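Local structure of glutathione S-transferase delta (Bombyx mori, 3VK9) at residues 131-136 and 175-180; 168-173 and 205-210. The protein probably catalyses the conjugation of glutathione to electrophilic compounds, acting as a homodimeric delta-class glutathione transferase. All coordinates share one frame; numbering follows the deposited sequence.

Contact 1: residues 131-136 and 175-180; sequences KVQEAL and FKKYAN
Of the F175 side chain, CB does the touching, resting against both methyls of L136, CD1 and CD2, each 3.7 Å away. Its CG lies between the backbone N and the carbonyl carbon (chi1 58°), and the ring leads away from helix 126-142 to meet Y185 edge-to-face. K177 reaches back with a chain extended beyond CG and crosses the Q133 side chain at about a right angle. Its CE comes 3.2 Å from Q133 OE1; a long flexible chain suits this exposed residue, since its methylenes span the gap and bring NZ to 3.4 Å from the same oxygen. L136 CB sits over one face of the Y178 ring, 4.1 Å from the centroid and offset toward the rim, in a CH-pi contact. At the ring's edge, Y178 OH donates to Q133 OE1 at 2.6 Å, in the carbonyl plane and on a lone pair, with a C=O...O angle of 142°. The Q133 chain bends at chi2 (-65°), which brings CD to the phenol side, 3.7 Å from Y178 OH, and N129 accepts from NE2, so both ends of the buried amide are engaged. Tyrosine fits here because it joins an apolar face to a polar tip. Y178 also occupies the N-cap position of helix 179-191, and the contact thereby ties the start of that helix to helix 126-142 within the all-helical C-terminal domain of the glutathione transferase fold.

Contact 2: residues 168-173 and 205-210; sequences LEASDI and AFKGLV
K207 reaches from helix 195-213 past A170 to E169, and its chain can be followed outward. CB leaves the helix beside the 168-170 turn, and CG, anti to the carbonyl carbon (chi1 -71°), lies 4.0 Å from A170 CB. Beyond CG the chain is extended through CD, and CE passes 3.5 Å from E169 CB. NZ then closes a salt bridge with E169 OE1 at 2.7 Å, meeting that oxygen nearly along its C-O axis. The other carboxylate oxygen, OE2, is hydrogen-bonded to the hydroxyl of Y185. Lysine suits the place: its methylenes pack on A170 CB and E169 CB while the ammonium at its end pairs with the carboxylate.

Next to the salt bridge, A170 points its methyl at the helix, 3.4 Å from F206 CE2 and 4.0 Å from V210 CG2. A side chain this small lets the backbones approach closely, the CA atoms of A170 and K207 being 5.3 Å apart. One helical turn on, V210 lays CG2 over one face of the F206 ring, offset toward the rim. S171 OG donates to L168 O and accepts from I173 N in an ST turn, where the chain leaves the 3-10 segment. This bend follows helix 156-167 and is set between helix 195-213, helix 89-119, met by L168 at F110 and by S171 at F114, and helix 126-142, met by L168 and I173.

Overall arrangement
Contacts 1 and 2 use two portions of the same connection between helix 156-167 and helix 179-191, with centres about 17 Å apart. Its earlier part meets helix 195-213 in contact 2, its later part helix 126-142 in contact 1. They join directly: L136 CD1 packs on I173 CG2 at 3.6 Å, and F175 lies against L168 and E169. Contact 1 is the more buried, and its polar link is a neutral phenol-amide bond; contact 2 is only partly buried and places an ion pair at its margin beside a small apolar patch. Y185 touches both, through the F175 ring and the E169 carboxylate.

Contact 1: residues 131-136 and 175-180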
ATOM      1  N   LYS A 131      -8.078 -10.097  13.724  1.00 16.52           N
ATOM      2  CA  LYS A 131      -7.078  -9.610  12.785  1.00 19.33           C
ATOM      3  C   LYS A 131      -6.867  -8.104  12.979  1.00 20.72           C
ATOM      4  O   LYS A 131      -5.746  -7.606  12.869  1.00 17.61           O
ATOM      5  CB  LYS A 131      -7.472  -9.942  11.342  1.00 15.51           C
ATOM      6  CG  LYS A 131      -7.312 -11.418  10.978  1.00 23.41           C
ATOM      7  CD  LYS A 131      -6.203 -11.603   9.949  1.00 32.77           C
ATOM      8  CE  LYS A 131      -5.692 -13.053   9.916  1.00 43.74           C
ATOM      9  NZ  LYS A 131      -4.747 -13.371  11.035  1.00 44.12           N
ATOM     10  N   VAL A 132      -7.941  -7.380  13.274  1.00 14.27           N
ATOM     11  CA  VAL A 132      -7.803  -5.960  13.579  1.00 15.60           C
ATOM     12  C   VAL A 132      -7.033  -5.758  14.895  1.00 18.84           C
ATOM     13  O   VAL A 132      -6.169  -4.886  14.980  1.00 11.20           O
ATOM     14  CB  VAL A 132      -9.164  -5.242  13.669  1.00 15.86           C
ATOM     15  CG1 VAL A 132      -8.956  -3.776  14.049  1.00 13.59           C
ATOM     16  CG2 VAL A 132      -9.906  -5.353  12.356  1.00 18.64           C
ATOM     17  N   GLN A 133      -7.350  -6.563  15.912  1.00  9.78           N
ATOM     18  CA  GLN A 133      -6.633  -6.477  17.185  1.00 17.79           C
ATOM     19  C   GLN A 133      -5.131  -6.667  16.935  1.00 14.61           C
ATOM     20  O   GLN A 133      -4.304  -5.946  17.494  1.00 15.24           O
ATOM     21  CB  GLN A 133      -7.142  -7.520  18.200  1.00 17.26           C
ATOM     22  CG  GLN A 133      -8.660  -7.446  18.487  1.00 15.03           C
ATOM     23  CD  GLN A 133      -9.082  -6.147  19.181  1.00 13.88           C
ATOM     24  OE1 GLN A 133      -8.253  -5.437  19.754  1.00 14.89           O
ATOM     25  NE2 GLN A 133     -10.380  -5.836  19.131  1.00 16.84           N
ATOM     26  N   GLU A 134      -4.779  -7.639  16.095  1.00 13.53           N
ATOM     27  CA  GLU A 134      -3.363  -7.909  15.819  1.00 14.51           C
ATOM     28  C   GLU A 134      -2.702  -6.735  15.085  1.00 13.06           C
ATOM     29  O   GLU A 134      -1.523  -6.454  15.278  1.00 14.96           O
ATOM     30  CB  GLU A 134      -3.191  -9.194  14.999  1.00 19.18           C
ATOM     31  CG  GLU A 134      -3.737 -10.446  15.656  1.00 29.17           C
ATOM     32  CD  GLU A 134      -3.780 -11.641  14.704  1.00 39.38           C
ATOM     33  OE1 GLU A 134      -3.469 -11.468  13.497  1.00 41.30           O
ATOM     34  OE2 GLU A 134      -4.127 -12.753  15.171  1.00 38.24           O
ATOM     35  N   ALA A 135      -3.449  -6.063  14.218  1.00 14.84           N
ATOM     36  CA  ALA A 135      -2.886  -4.896  13.552  1.00 16.70           C
ATOM     37  C   ALA A 135      -2.594  -3.798  14.591  1.00 15.06           C
ATOM     38  O   ALA A 135      -1.557  -3.139  14.553  1.00 12.06           O
ATOM     39  CB  ALA A 135      -3.815  -4.403  12.491  1.00 12.91           C
ATOM     40  N   LEU A 136      -3.509  -3.635  15.536  1.00 11.55           N
ATOM     41  CA  LEU A 136      -3.349  -2.646  16.590  1.00  8.26           C
ATOM     42  C   LEU A 136      -2.209  -3.000  17.538  1.00 11.79           C
ATOM     43  O   LEU A 136      -1.526  -2.118  18.042  1.00 13.72           O
ATOM     44  CB  LEU A 136      -4.657  -2.489  17.373  1.00 13.92           C
ATOM     45  CG  LEU A 136      -5.784  -1.692  16.699  1.00 18.81           C
ATOM     46  CD1 LEU A 136      -7.134  -1.887  17.425  1.00 13.65           C
ATOM     47  CD2 LEU A 136      -5.419  -0.216  16.620  1.00 17.13           C
ATOM     48  N   PHE A 175      -9.638   0.683  20.392  1.00 20.88           N
ATOM     49  CA  PHE A 175      -8.201   0.784  20.106  1.00 14.40           C
ATOM     50  C   PHE A 175      -7.441   1.494  21.215  1.00 17.09           C
ATOM     51  O   PHE A 175      -6.225   1.357  21.337  1.00 14.84           O
ATOM     52  CB  PHE A 175      -7.920   1.460  18.758  1.00 15.11           C
ATOM     53  CG  PHE A 175      -8.497   2.851  18.633  1.00 17.24           C
ATOM     54  CD1 PHE A 175      -9.775   3.043  18.131  1.00 14.37           C
ATOM     55  CD2 PHE A 175      -7.756   3.958  19.002  1.00  9.46           C
ATOM     56  CE1 PHE A 175     -10.308   4.333  18.013  1.00 22.53           C
ATOM     57  CE2 PHE A 175      -8.277   5.245  18.894  1.00 15.30           C
ATOM     58  CZ  PHE A 175      -9.552   5.435  18.387  1.00 17.13           C
ATOM     59  N   LYS A 176      -8.154   2.275  22.012  1.00 19.81           N
ATOM     60  CA  LYS A 176      -7.509   2.972  23.115  1.00 21.45           C
ATOM     61  C   LYS A 176      -7.033   2.030  24.223  1.00 20.34           C
ATOM     62  O   LYS A 176      -6.284   2.454  25.118  1.00 19.26           O
ATOM     63  CB  LYS A 176      -8.429   4.052  23.676  1.00 20.51           C
ATOM     64  CG  LYS A 176      -8.516   5.278  22.773  1.00 21.68           C
ATOM     65  CD  LYS A 176      -9.414   6.349  23.388  1.00 25.50           C
ATOM     66  CE  LYS A 176      -9.500   7.596  22.509  1.00 23.10           C
ATOM     67  NZ  LYS A 176     -10.299   8.676  23.179  1.00 23.26           N
ATOM     68  N   LYS A 177      -7.460   0.764  24.176  1.00 13.94           N
ATOM     69  CA  LYS A 177      -6.980  -0.208  25.172  1.00 19.58           C
ATOM     70  C   LYS A 177      -5.497  -0.505  24.966  1.00 18.00           C
ATOM     71  O   LYS A 177      -4.832  -1.064  25.841  1.00 17.19           O
ATOM     72  CB  LYS A 177      -7.800  -1.508  25.169  1.00 19.14           C
ATOM     73  CG  LYS A 177      -7.654  -2.369  23.923  1.00 27.13           C
ATOM     74  CD  LYS A 177      -8.423  -3.682  24.084  1.00 29.69           C
ATOM     75  CE  LYS A 177      -8.510  -4.463  22.781  1.00 28.70           C
ATOM     76  NZ  LYS A 177      -9.009  -5.848  23.021  1.00 30.80           N
ATOM     77  N   TYR A 178      -4.983  -0.131  23.803  1.00 12.10           N
ATOM     78  CA  TYR A 178      -3.552  -0.229  23.551  1.00 17.89           C
ATOM     79  C   TYR A 178      -2.901   1.074  23.982  1.00 15.96           C
ATOM     80  O   TYR A 178      -3.089   2.116  23.343  1.00 13.43           O
ATOM     81  CB  TYR A 178      -3.300  -0.558  22.074  1.00 17.06           C
ATOM     82  CG  TYR A 178      -3.967  -1.858  21.702  1.00 15.17           C
ATOM     83  CD1 TYR A 178      -5.239  -1.878  21.138  1.00 12.59           C
ATOM     84  CD2 TYR A 178      -3.351  -3.079  21.969  1.00 24.62           C
ATOM     85  CE1 TYR A 178      -5.871  -3.082  20.822  1.00 10.23           C
ATOM     86  CE2 TYR A 178      -3.975  -4.288  21.658  1.00 24.45           C
ATOM     87  CZ  TYR A 178      -5.232  -4.285  21.084  1.00 23.47           C
ATOM     88  OH  TYR A 178      -5.844  -5.486  20.764  1.00 24.77           O
ATOM     89  N   ALA A 179      -2.151   1.000  25.083  1.00 15.48           N
ATOM     90  CA  ALA A 179      -1.645   2.185  25.774  1.00 13.77           C
ATOM     91  C   ALA A 179      -0.793   3.100  24.896  1.00 19.07           C
ATOM     92  O   ALA A 179      -0.971   4.329  24.903  1.00 16.59           O
ATOM     93  CB  ALA A 179      -0.883   1.779  27.060  1.00 16.14           C
ATOM     94  N   ASN A 180       0.135   2.518  24.138  1.00 10.90           N
ATOM     95  CA  ASN A 180       0.947   3.342  23.244  1.00 10.43           C
ATOM     96  C   ASN A 180       0.122   3.974  22.126  1.00 18.12           C
ATOM     97  O   ASN A 180       0.334   5.141  21.766  1.00 16.35           O
ATOM     98  CB  ASN A 180       2.097   2.542  22.648  1.00 13.74           C
ATOM     99  CG  ASN A 180       3.038   2.024  23.699  1.00 18.21           C
ATOM    100  OD1 ASN A 180       3.231   2.663  24.734  1.00 22.65           O
ATOM    101  ND2 ASN A 180       3.633   0.855  23.448  1.00 14.17           N
TER

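Contact 2: residues 168-173 and 205-210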
ATOM      1  N   LEU A 168     -12.039   3.871  13.392  1.00 14.13           N
ATOM      2  CA  LEU A 168     -12.444   2.756  14.253  1.00 12.82           C
ATOM      3  C   LEU A 168     -13.429   3.183  15.344  1.00 17.78           C
ATOM      4  O   LEU A 168     -14.101   2.343  15.935  1.00 16.30           O
ATOM      5  CB  LEU A 168     -11.217   2.108  14.922  1.00 20.16           C
ATOM      6  CG  LEU A 168     -10.479   0.984  14.194  1.00 19.46           C
ATOM      7  CD1 LEU A 168     -10.049   1.448  12.815  1.00 16.93           C
ATOM      8  CD2 LEU A 168      -9.264   0.522  15.005  1.00 13.30           C
ATOM      9  N   GLU A 169     -13.495   4.481  15.628  1.00 12.31           N
ATOM     10  CA  GLU A 169     -14.440   4.986  16.623  1.00 15.14           C
ATOM     11  C   GLU A 169     -15.891   4.783  16.175  1.00 17.28           C
ATOM     12  O   GLU A 169     -16.811   4.876  16.972  1.00 17.41           O
ATOM     13  CB  GLU A 169     -14.188   6.470  16.925  1.00 17.62           C
ATOM     14  CG  GLU A 169     -12.839   6.784  17.564  1.00 19.16           C
ATOM     15  CD  GLU A 169     -12.734   8.252  17.968  1.00 21.44           C
ATOM     16  OE1 GLU A 169     -13.691   8.999  17.702  1.00 22.06           O
ATOM     17  OE2 GLU A 169     -11.714   8.663  18.548  1.00 24.02           O
ATOM     18  N   ALA A 170     -16.097   4.508  14.895  1.00 15.04           N
ATOM     19  CA  ALA A 170     -17.442   4.247  14.404  1.00 16.56           C
ATOM     20  C   ALA A 170     -17.864   2.802  14.662  1.00 20.43           C
ATOM     21  O   ALA A 170     -19.013   2.449  14.458  1.00 21.26           O
ATOM     22  CB  ALA A 170     -17.549   4.584  12.927  1.00 14.99           C
ATOM     23  N   SER A 171     -16.926   1.978  15.118  1.00 20.11           N
ATOM     24  CA  SER A 171     -17.154   0.545  15.289  1.00 17.72           C
ATOM     25  C   SER A 171     -16.997   0.147  16.749  1.00 18.75           C
ATOM     26  O   SER A 171     -16.890   0.995  17.625  1.00 15.57           O
ATOM     27  CB  SER A 171     -16.121  -0.246  14.487  1.00 21.82           C
ATOM     28  OG  SER A 171     -14.844  -0.111  15.104  1.00 16.79           O
ATOM     29  N   ASP A 172     -16.950  -1.157  16.988  1.00 15.23           N
ATOM     30  CA  ASP A 172     -16.785  -1.679  18.336  1.00 25.54           C
ATOM     31  C   ASP A 172     -15.339  -2.067  18.674  1.00 22.68           C
ATOM     32  O   ASP A 172     -15.087  -2.769  19.653  1.00 27.12           O
ATOM     33  CB  ASP A 172     -17.746  -2.853  18.586  1.00 23.76           C
ATOM     34  CG  ASP A 172     -17.384  -4.103  17.785  1.00 24.39           C
ATOM     35  OD1 ASP A 172     -16.512  -4.043  16.900  1.00 22.65           O
ATOM     36  OD2 ASP A 172     -17.998  -5.156  18.040  1.00 28.12           O
ATOM     37  N   ILE A 173     -14.385  -1.600  17.875  1.00 17.69           N
ATOM     38  CA  ILE A 173     -12.988  -1.868  18.172  1.00 13.41           C
ATOM     39  C   ILE A 173     -12.450  -0.823  19.143  1.00 17.46           C
ATOM     40  O   ILE A 173     -12.337   0.367  18.813  1.00 19.80           O
ATOM     41  CB  ILE A 173     -12.121  -1.892  16.902  1.00 11.83           C
ATOM     42  CG1 ILE A 173     -12.614  -2.972  15.932  1.00 20.67           C
ATOM     43  CG2 ILE A 173     -10.675  -2.138  17.258  1.00 13.40           C
ATOM     44  CD1 ILE A 173     -12.519  -4.392  16.474  1.00 19.76           C
ATOM     45  N   ALA A 205     -18.939  12.946  10.093  1.00 14.18           N
ATOM     46  CA  ALA A 205     -19.807  12.629   8.957  1.00 24.93           C
ATOM     47  C   ALA A 205     -19.865  11.118   8.723  1.00 21.86           C
ATOM     48  O   ALA A 205     -20.929  10.559   8.458  1.00 22.02           O
ATOM     49  CB  ALA A 205     -19.306  13.326   7.704  1.00 20.04           C
ATOM     50  N   PHE A 206     -18.702  10.476   8.816  1.00 16.16           N
ATOM     51  CA  PHE A 206     -18.567   9.023   8.704  1.00 17.14           C
ATOM     52  C   PHE A 206     -19.396   8.298   9.774  1.00 15.54           C
ATOM     53  O   PHE A 206     -20.134   7.364   9.464  1.00 19.97           O
ATOM     54  CB  PHE A 206     -17.080   8.634   8.803  1.00 18.15           C
ATOM     55  CG  PHE A 206     -16.821   7.139   8.783  1.00 18.19           C
ATOM     56  CD1 PHE A 206     -17.060   6.390   7.642  1.00 20.70           C
ATOM     57  CD2 PHE A 206     -16.304   6.498   9.896  1.00 17.02           C
ATOM     58  CE1 PHE A 206     -16.815   5.017   7.622  1.00 20.39           C
ATOM     59  CE2 PHE A 206     -16.058   5.132   9.888  1.00 16.32           C
ATOM     60  CZ  PHE A 206     -16.309   4.389   8.749  1.00 20.02           C
ATOM     61  N   LYS A 207     -19.278   8.732  11.028  1.00 16.83           N
ATOM     62  CA  LYS A 207     -20.110   8.189  12.093  1.00 15.57           C
ATOM     63  C   LYS A 207     -21.593   8.348  11.749  1.00 21.29           C
ATOM     64  O   LYS A 207     -22.389   7.446  11.978  1.00 22.28           O
ATOM     65  CB  LYS A 207     -19.760   8.821  13.447  1.00 14.03           C
ATOM     66  CG  LYS A 207     -18.407   8.363  13.984  1.00 13.14           C
ATOM     67  CD  LYS A 207     -17.987   9.151  15.207  1.00 28.01           C
ATOM     68  CE  LYS A 207     -16.596   8.748  15.692  1.00 19.32           C
ATOM     69  NZ  LYS A 207     -16.240   9.514  16.928  1.00 20.47           N
ATOM     70  N   GLY A 208     -21.941   9.487  11.157  1.00 26.76           N
ATOM     71  CA  GLY A 208     -23.285   9.738  10.669  1.00 23.47           C
ATOM     72  C   GLY A 208     -23.751   8.731   9.631  1.00 27.67           C
ATOM     73  O   GLY A 208     -24.860   8.192   9.736  1.00 24.42           O
ATOM     74  N   LEU A 209     -22.909   8.474   8.630  1.00 23.97           N
ATOM     75  CA  LEU A 209     -23.227   7.514   7.579  1.00 19.91           C
ATOM     76  C   LEU A 209     -23.399   6.146   8.212  1.00 24.45           C
ATOM     77  O   LEU A 209     -24.366   5.443   7.923  1.00 22.00           O
ATOM     78  CB  LEU A 209     -22.115   7.460   6.529  1.00 22.41           C
ATOM     79  CG  LEU A 209     -22.378   6.961   5.094  1.00 31.19           C
ATOM     80  CD1 LEU A 209     -21.048   6.578   4.431  1.00 29.34           C
ATOM     81  CD2 LEU A 209     -23.343   5.792   5.034  1.00 36.49           C
ATOM     82  N   VAL A 210     -22.458   5.774   9.082  1.00 22.09           N
ATOM     83  CA  VAL A 210     -22.512   4.482   9.775  1.00 20.17           C
ATOM     84  C   VAL A 210     -23.794   4.285  10.579  1.00 23.31           C
ATOM     85  O   VAL A 210     -24.475   3.271  10.416  1.00 25.79           O
ATOM     86  CB  VAL A 210     -21.282   4.250  10.692  1.00 20.34           C
ATOM     87  CG1 VAL A 210     -21.494   3.021  11.575  1.00 19.78           C
ATOM     88  CG2 VAL A 210     -20.036   4.079   9.854  1.00 14.40           C
TER